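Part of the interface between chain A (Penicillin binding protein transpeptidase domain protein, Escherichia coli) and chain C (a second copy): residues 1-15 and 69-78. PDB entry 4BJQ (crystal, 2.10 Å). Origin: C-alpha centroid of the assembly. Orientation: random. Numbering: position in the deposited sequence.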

ATOM      1  N   VAL A   1      19.261   0.219 -20.226  1.00 39.72           N
ATOM      2  CA  VAL A   1      19.238   1.419 -19.334  1.00 39.46           C
ATOM      3  C   VAL A   1      17.806   1.985 -19.231  1.00 38.40           C
ATOM      4  O   VAL A   1      17.140   2.205 -20.248  1.00 38.02           O
ATOM      5  CB  VAL A   1      20.319   2.463 -19.773  1.00 40.22           C
ATOM      6  CG1 VAL A   1      19.804   3.886 -19.723  1.00 40.68           C
ATOM      7  CG2 VAL A   1      21.598   2.317 -18.925  1.00 40.53           C
ATOM      8  N   LYS A   2      17.333   2.192 -18.001  1.00 37.30           N
ATOM      9  CA  LYS A   2      15.918   2.518 -17.777  1.00 36.03           C
ATOM     10  C   LYS A   2      15.657   3.901 -17.167  1.00 34.98           C
ATOM     11  O   LYS A   2      16.510   4.468 -16.481  1.00 35.07           O
ATOM     12  CB  LYS A   2      15.242   1.450 -16.902  1.00 35.86           C
ATOM     13  CG  LYS A   2      15.383   0.001 -17.368  1.00 37.07           C
ATOM     14  CD  LYS A   2      14.454  -0.361 -18.524  1.00 39.67           C
ATOM     15  CE  LYS A   2      14.455  -1.875 -18.786  1.00 41.44           C
ATOM     16  NZ  LYS A   2      15.850  -2.435 -18.918  1.00 42.09           N
ATOM     17  N   ALA A   3      14.466   4.428 -17.436  1.00 33.46           N
ATOM     18  CA  ALA A   3      13.900   5.533 -16.667  1.00 32.36           C
ATOM     19  C   ALA A   3      12.928   4.957 -15.649  1.00 31.43           C
ATOM     20  O   ALA A   3      12.181   4.018 -15.950  1.00 31.08           O
ATOM     21  CB  ALA A   3      13.176   6.522 -17.576  1.00 32.34           C
ATOM     22  N   ILE A   4      12.955   5.509 -14.439  1.00 30.35           N
ATOM     23  CA  ILE A   4      11.967   5.177 -13.427  1.00 28.69           C
ATOM     24  C   ILE A   4      10.971   6.322 -13.320  1.00 27.98           C
ATOM     25  O   ILE A   4      11.365   7.499 -13.202  1.00 27.56           O
ATOM     26  CB  ILE A   4      12.606   4.956 -12.039  1.00 29.29           C
ATOM     27  CG1 ILE A   4      13.815   3.996 -12.118  1.00 28.93           C
ATOM     28  CG2 ILE A   4      11.534   4.518 -11.013  1.00 27.82           C
ATOM     29  CD1 ILE A   4      13.477   2.551 -12.432  1.00 30.53           C
ATOM     30  N   TRP A   5       9.687   5.973 -13.349  1.00 26.41           N
ATOM     31  CA  TRP A   5       8.640   6.961 -13.195  1.00 25.54           C
ATOM     32  C   TRP A   5       7.516   6.520 -12.267  1.00 24.82           C
ATOM     33  O   TRP A   5       7.295   5.326 -12.072  1.00 24.99           O
ATOM     34  CB  TRP A   5       8.101   7.419 -14.549  1.00 25.63           C
ATOM     35  CG  TRP A   5       7.460   6.382 -15.448  1.00 26.02           C
ATOM     36  CD1 TRP A   5       8.103   5.489 -16.272  1.00 27.53           C
ATOM     37  CD2 TRP A   5       6.056   6.206 -15.691  1.00 25.71           C
ATOM     38  NE1 TRP A   5       7.180   4.766 -17.003  1.00 27.63           N
ATOM     39  CE2 TRP A   5       5.919   5.178 -16.655  1.00 26.04           C
ATOM     40  CE3 TRP A   5       4.895   6.812 -15.177  1.00 26.78           C
ATOM     41  CZ2 TRP A   5       4.669   4.731 -17.103  1.00 25.97           C
ATOM     42  CZ3 TRP A   5       3.642   6.378 -15.643  1.00 25.10           C
ATOM     43  CH2 TRP A   5       3.544   5.348 -16.592  1.00 25.83           C
ATOM     44  N   ALA A   6       6.831   7.495 -11.686  1.00 24.27           N
ATOM     45  CA  ALA A   6       5.709   7.214 -10.813  1.00 23.97           C
ATOM     46  C   ALA A   6       4.438   7.775 -11.407  1.00 24.04           C
ATOM     47  O   ALA A   6       4.450   8.816 -12.077  1.00 24.52           O
ATOM     48  CB  ALA A   6       5.946   7.788  -9.408  1.00 23.55           C
ATOM     49  N   ASP A   7       3.348   7.057 -11.164  1.00 23.77           N
ATOM     50  CA  ASP A   7       2.013   7.496 -11.511  1.00 23.93           C
ATOM     51  C   ASP A   7       1.340   7.839 -10.175  1.00 23.93           C
ATOM     52  O   ASP A   7       0.885   6.936  -9.473  1.00 23.94           O
ATOM     53  CB  ASP A   7       1.275   6.348 -12.216  1.00 23.59           C
ATOM     54  CG  ASP A   7      -0.123   6.734 -12.692  1.00 23.50           C
ATOM     55  OD1 ASP A   7      -0.769   7.631 -12.098  1.00 23.71           O
ATOM     56  OD2 ASP A   7      -0.582   6.118 -13.679  1.00 23.37           O
ATOM     57  N   PRO A   8       1.287   9.137  -9.814  1.00 23.99           N
ATOM     58  CA  PRO A   8       0.753   9.499  -8.499  1.00 24.01           C
ATOM     59  C   PRO A   8      -0.671   9.002  -8.255  1.00 24.20           C
ATOM     60  O   PRO A   8      -0.985   8.594  -7.128  1.00 23.67           O
ATOM     61  CB  PRO A   8       0.823  11.026  -8.498  1.00 24.03           C
ATOM     62  CG  PRO A   8       1.987  11.324  -9.407  1.00 24.51           C
ATOM     63  CD  PRO A   8       1.790  10.323 -10.529  1.00 24.47           C
ATOM     64  N   LYS A   9      -1.499   8.994  -9.303  1.00 24.83           N
ATOM     65  CA  LYS A   9      -2.883   8.527  -9.199  1.00 25.18           C
ATOM     66  C   LYS A   9      -2.978   7.054  -8.801  1.00 24.72           C
ATOM     67  O   LYS A   9      -3.821   6.679  -7.968  1.00 24.72           O
ATOM     68  CB  LYS A   9      -3.650   8.775 -10.495  1.00 26.01           C
ATOM     69  CG  LYS A   9      -5.156   8.796 -10.280  1.00 28.28           C
ATOM     70  CD  LYS A   9      -5.926   8.378 -11.512  1.00 30.59           C
ATOM     71  CE  LYS A   9      -7.405   8.267 -11.169  1.00 32.68           C
ATOM     72  NZ  LYS A   9      -8.190   7.851 -12.342  1.00 35.21           N
ATOM     73  N   GLU A  10      -2.118   6.225  -9.384  1.00 24.03           N
ATOM     74  CA  GLU A  10      -2.049   4.814  -9.000  1.00 24.18           C
ATOM     75  C   GLU A  10      -1.602   4.599  -7.539  1.00 23.64           C
ATOM     76  O   GLU A  10      -2.164   3.756  -6.828  1.00 23.73           O
ATOM     77  CB  GLU A  10      -1.183   4.015  -9.988  1.00 24.21           C
ATOM     78  CG  GLU A  10      -1.872   3.821 -11.355  1.00 25.85           C
ATOM     79  CD  GLU A  10      -1.005   3.144 -12.414  1.00 27.79           C
ATOM     80  OE1 GLU A  10       0.223   2.999 -12.196  1.00 26.99           O
ATOM     81  OE2 GLU A  10      -1.565   2.772 -13.478  1.00 27.83           O
ATOM     82  N   VAL A  11      -0.623   5.372  -7.078  1.00 23.02           N
ATOM     83  CA  VAL A  11      -0.195   5.281  -5.680  1.00 22.67           C
ATOM     84  C   VAL A  11      -1.374   5.583  -4.764  1.00 22.63           C
ATOM     85  O   VAL A  11      -1.650   4.837  -3.826  1.00 21.90           O
ATOM     86  CB  VAL A  11       0.980   6.234  -5.352  1.00 22.46           C
ATOM     87  CG1 VAL A  11       1.399   6.074  -3.898  1.00 21.78           C
ATOM     88  CG2 VAL A  11       2.168   5.940  -6.263  1.00 23.18           C
ATOM     89  N   HIS A  12      -2.083   6.665  -5.068  1.00 23.38           N
ATOM     90  CA  HIS A  12      -3.251   7.057  -4.302  1.00 24.81           C
ATOM     91  C   HIS A  12      -4.305   5.943  -4.244  1.00 24.09           C
ATOM     92  O   HIS A  12      -4.763   5.589  -3.160  1.00 24.27           O
ATOM     93  CB  HIS A  12      -3.823   8.367  -4.847  1.00 25.45           C
ATOM     94  CG  HIS A  12      -5.065   8.819  -4.148  1.00 29.90           C
ATOM     95  ND1 HIS A  12      -6.331   8.574  -4.645  1.00 34.94           N
ATOM     96  CD2 HIS A  12      -5.241   9.517  -2.999  1.00 32.48           C
ATOM     97  CE1 HIS A  12      -7.231   9.094  -3.827  1.00 34.63           C
ATOM     98  NE2 HIS A  12      -6.597   9.673  -2.823  1.00 33.99           N
ATOM     99  N   ASP A  13      -4.640   5.369  -5.401  1.00 24.24           N
ATOM    100  CA  ASP A  13      -5.678   4.340  -5.518  1.00 24.40           C
ATOM    101  C   ASP A  13      -5.314   3.033  -4.786  1.00 24.03           C
ATOM    102  O   ASP A  13      -6.184   2.217  -4.488  1.00 23.72           O
ATOM    103  CB  ASP A  13      -5.996   4.043  -6.998  1.00 24.97           C
ATOM    104  CG  ASP A  13      -6.605   5.246  -7.740  1.00 27.28           C
ATOM    105  OD1 ASP A  13      -7.113   6.195  -7.100  1.00 30.54           O
ATOM    106  OD2 ASP A  13      -6.586   5.235  -8.989  1.00 29.47           O
ATOM    107  N   ALA A  14      -4.029   2.840  -4.505  1.00 23.46           N
ATOM    108  CA  ALA A  14      -3.568   1.701  -3.719  1.00 22.82           C
ATOM    109  C   ALA A  14      -3.482   2.041  -2.217  1.00 22.94           C
ATOM    110  O   ALA A  14      -3.018   1.218  -1.396  1.00 22.11           O
ATOM    111  CB  ALA A  14      -2.225   1.225  -4.240  1.00 22.71           C
ATOM    112  N   GLY A  15      -3.903   3.258  -1.870  1.00 21.83           N
ATOM    113  CA  GLY A  15      -3.965   3.681  -0.480  1.00 22.21           C
ATOM    114  C   GLY A  15      -3.033   4.800  -0.037  1.00 22.81           C
ATOM    115  O   GLY A  15      -3.117   5.250   1.118  1.00 23.78           O
TER
ATOM    116  N   LEU C  69       5.979  -2.156  -6.236  1.00 27.16           N
ATOM    117  CA  LEU C  69       5.283  -1.008  -5.676  1.00 25.97           C
ATOM    118  C   LEU C  69       4.166  -0.574  -6.601  1.00 25.62           C
ATOM    119  O   LEU C  69       4.341  -0.557  -7.813  1.00 25.62           O
ATOM    120  CB  LEU C  69       6.258   0.152  -5.412  1.00 25.22           C
ATOM    121  CG  LEU C  69       7.196  -0.052  -4.203  1.00 24.47           C
ATOM    122  CD1 LEU C  69       8.212   1.092  -4.047  1.00 22.91           C
ATOM    123  CD2 LEU C  69       6.428  -0.245  -2.912  1.00 22.27           C
ATOM    124  N   PRO C  70       3.002  -0.234  -6.034  1.00 25.11           N
ATOM    125  CA  PRO C  70       1.941   0.252  -6.910  1.00 25.19           C
ATOM    126  C   PRO C  70       2.306   1.609  -7.503  1.00 25.14           C
ATOM    127  O   PRO C  70       2.855   2.465  -6.794  1.00 24.17           O
ATOM    128  CB  PRO C  70       0.745   0.387  -5.969  1.00 24.77           C
ATOM    129  CG  PRO C  70       1.361   0.647  -4.607  1.00 24.45           C
ATOM    130  CD  PRO C  70       2.612  -0.208  -4.612  1.00 25.24           C
ATOM    131  N   GLY C  71       2.016   1.778  -8.795  1.00 25.45           N
ATOM    132  CA  GLY C  71       2.199   3.047  -9.485  1.00 25.91           C
ATOM    133  C   GLY C  71       3.630   3.422  -9.851  1.00 26.23           C
ATOM    134  O   GLY C  71       3.882   4.564 -10.239  1.00 26.49           O
ATOM    135  N   ILE C  72       4.546   2.462  -9.749  1.00 26.14           N
ATOM    136  CA  ILE C  72       5.954   2.647 -10.078  1.00 26.59           C
ATOM    137  C   ILE C  72       6.262   1.859 -11.352  1.00 28.08           C
ATOM    138  O   ILE C  72       5.922   0.687 -11.459  1.00 27.64           O
ATOM    139  CB  ILE C  72       6.865   2.162  -8.899  1.00 26.23           C
ATOM    140  CG1 ILE C  72       6.630   3.013  -7.646  1.00 24.75           C
ATOM    141  CG2 ILE C  72       8.372   2.095  -9.297  1.00 26.59           C
ATOM    142  CD1 ILE C  72       6.854   4.498  -7.821  1.00 22.71           C
ATOM    143  N   HIS C  73       6.887   2.513 -12.325  1.00 29.89           N
ATOM    144  CA  HIS C  73       7.113   1.888 -13.621  1.00 31.64           C
ATOM    145  C   HIS C  73       8.532   2.102 -14.142  1.00 32.32           C
ATOM    146  O   HIS C  73       9.258   2.996 -13.686  1.00 31.95           O
ATOM    147  CB  HIS C  73       6.109   2.399 -14.655  1.00 32.14           C
ATOM    148  CG  HIS C  73       4.674   2.256 -14.248  1.00 34.18           C
ATOM    149  ND1 HIS C  73       3.893   1.185 -14.633  1.00 36.00           N
ATOM    150  CD2 HIS C  73       3.864   3.070 -13.529  1.00 34.42           C
ATOM    151  CE1 HIS C  73       2.673   1.334 -14.146  1.00 36.06           C
ATOM    152  NE2 HIS C  73       2.630   2.469 -13.470  1.00 35.12           N
ATOM    153  N   LEU C  74       8.907   1.259 -15.100  1.00 33.48           N
ATOM    154  CA  LEU C  74      10.169   1.353 -15.817  1.00 34.92           C
ATOM    155  C   LEU C  74       9.883   1.545 -17.306  1.00 36.10           C
ATOM    156  O   LEU C  74       8.925   0.985 -17.842  1.00 36.31           O
ATOM    157  CB  LEU C  74      10.996   0.076 -15.624  1.00 34.80           C
ATOM    158  CG  LEU C  74      11.747  -0.183 -14.313  1.00 35.38           C
ATOM    159  CD1 LEU C  74      10.836  -0.290 -13.103  1.00 33.90           C
ATOM    160  CD2 LEU C  74      12.556  -1.464 -14.457  1.00 36.19           C
ATOM    161  N   ARG C  75      10.705   2.353 -17.958  1.00 37.37           N
ATOM    162  CA  ARG C  75      10.670   2.485 -19.404  1.00 39.94           C
ATOM    163  C   ARG C  75      12.112   2.529 -19.896  1.00 41.01           C
ATOM    164  O   ARG C  75      12.993   3.017 -19.180  1.00 40.86           O
ATOM    165  CB  ARG C  75       9.862   3.725 -19.838  1.00 40.07           C
ATOM    166  CG  ARG C  75      10.623   5.048 -19.851  1.00 41.01           C
ATOM    167  CD  ARG C  75       9.863   6.136 -20.603  1.00 43.52           C
ATOM    168  NE  ARG C  75       9.742   5.855 -22.032  1.00 46.25           N
ATOM    169  CZ  ARG C  75      10.255   6.611 -23.002  1.00 47.76           C
ATOM    170  NH1 ARG C  75      10.933   7.722 -22.714  1.00 47.45           N
ATOM    171  NH2 ARG C  75      10.078   6.262 -24.271  1.00 48.16           N
ATOM    172  N   GLU C  76      12.363   1.994 -21.089  1.00 42.95           N
ATOM    173  CA  GLU C  76      13.724   1.969 -21.624  1.00 44.24           C
ATOM    174  C   GLU C  76      14.053   3.324 -22.252  1.00 44.42           C
ATOM    175  O   GLU C  76      13.250   3.877 -22.997  1.00 44.64           O
ATOM    176  CB  GLU C  76      13.913   0.821 -22.630  1.00 45.41           C
ATOM    177  CG  GLU C  76      15.308   0.162 -22.560  1.00 48.15           C
ATOM    178  CD  GLU C  76      15.639  -0.698 -23.777  1.00 52.53           C
ATOM    179  OE1 GLU C  76      15.008  -1.768 -23.949  1.00 54.69           O
ATOM    180  OE2 GLU C  76      16.541  -0.312 -24.560  1.00 53.11           O
ATOM    181  N   GLU C  77      15.228   3.860 -21.925  1.00 44.74           N
ATOM    182  CA  GLU C  77      15.717   5.120 -22.503  1.00 45.42           C
ATOM    183  C   GLU C  77      16.177   4.942 -23.969  1.00 46.79           C
ATOM    184  O   GLU C  77      16.180   3.825 -24.500  1.00 47.38           O
ATOM    185  CB  GLU C  77      16.887   5.663 -21.665  1.00 44.85           C
ATOM    186  CG  GLU C  77      16.630   5.780 -20.155  1.00 43.84           C
ATOM    187  CD  GLU C  77      16.069   7.133 -19.729  1.00 43.39           C
ATOM    188  OE1 GLU C  77      15.318   7.755 -20.508  1.00 44.32           O
ATOM    189  OE2 GLU C  77      16.376   7.572 -18.601  1.00 42.23           O
ATOM    190  N   SER C  78      16.543   6.048 -24.620  1.00 47.61           N
ATOM    191  CA  SER C  78      17.372   6.018 -25.843  1.00 48.94           C
ATOM    192  C   SER C  78      17.838   7.421 -26.226  1.00 49.08           C
ATOM    193  O   SER C  78      18.741   7.970 -25.593  1.00 49.07           O
ATOM    194  CB  SER C  78      16.665   5.342 -27.030  1.00 49.84           C
ATOM    195  OG  SER C  78      16.096   6.291 -27.914  1.00 49.78           O
TER
HETATM  196  O   HOH W   1      16.434  -3.701 -21.840  1.00 44.85           O

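Strand 72-76 of chain C runs antiparallel to strand 2-6 of chain A, so a walk up chain C is a walk back down chain A. It begins just past the end of the helix that follows the chain A strand, where Pro C70 sets its ring against a small methyl group, Ala A14 CB lying 3.5 Å from Pro C70 CB. Gly C71 comes next, in a type II turn with positive phi, a conformation glycine adopts readily. A CB here would point toward chain A and clash with Val A11 N and Asp A7 O, so the bare backbone lets the chains close up, and Gly C71 O accepts from Asp A7 N at 2.7 Å.

Ile C72 opens the strand. Its CD1 lies 3.8 Å from Ala A6 CB, on an apolar face of the sheet.

His C73 works on the other face. Its backbone pairs with Trp A5 in both directions, His C73 N to Trp A5 O at 2.9 Å and Trp A5 N to His C73 O at 3.0 Å. Its imidazole forms an offset stack with the six-membered ring of the indole, while CB sits over the five-membered ring. The edge of the imidazole remains free for polar chemistry: His C73 NE2 donates to Glu A10 OE1 at 2.8 Å.

Leu C74 returns to the face of Ile C72, where Leu C74 CG meets Ile A4 CD1 at 3.7 Å; the aliphatic side chains of Ile C72, Leu C74 and Ile A4, with the methyl of Ala A6, meet here without needing polar partners.

Arg C75 repeats the paired backbone bonds, with Ala A3 N to Arg C75 O at 2.7 Å and Arg C75 N to Ala A3 O at 3.0 Å. The small Ala A3 leaves room for the arginine's aliphatic stem, Ala A3 CB to Arg C75 CG being 3.7 Å. At Glu C76 the side chains diverge, yet a water links its carboxylate, weakly, to the Lys A2 ammonium. Finally, Glu C77 N donates to Val A1 O at 3.0 Å, extending the ladder beyond the strand.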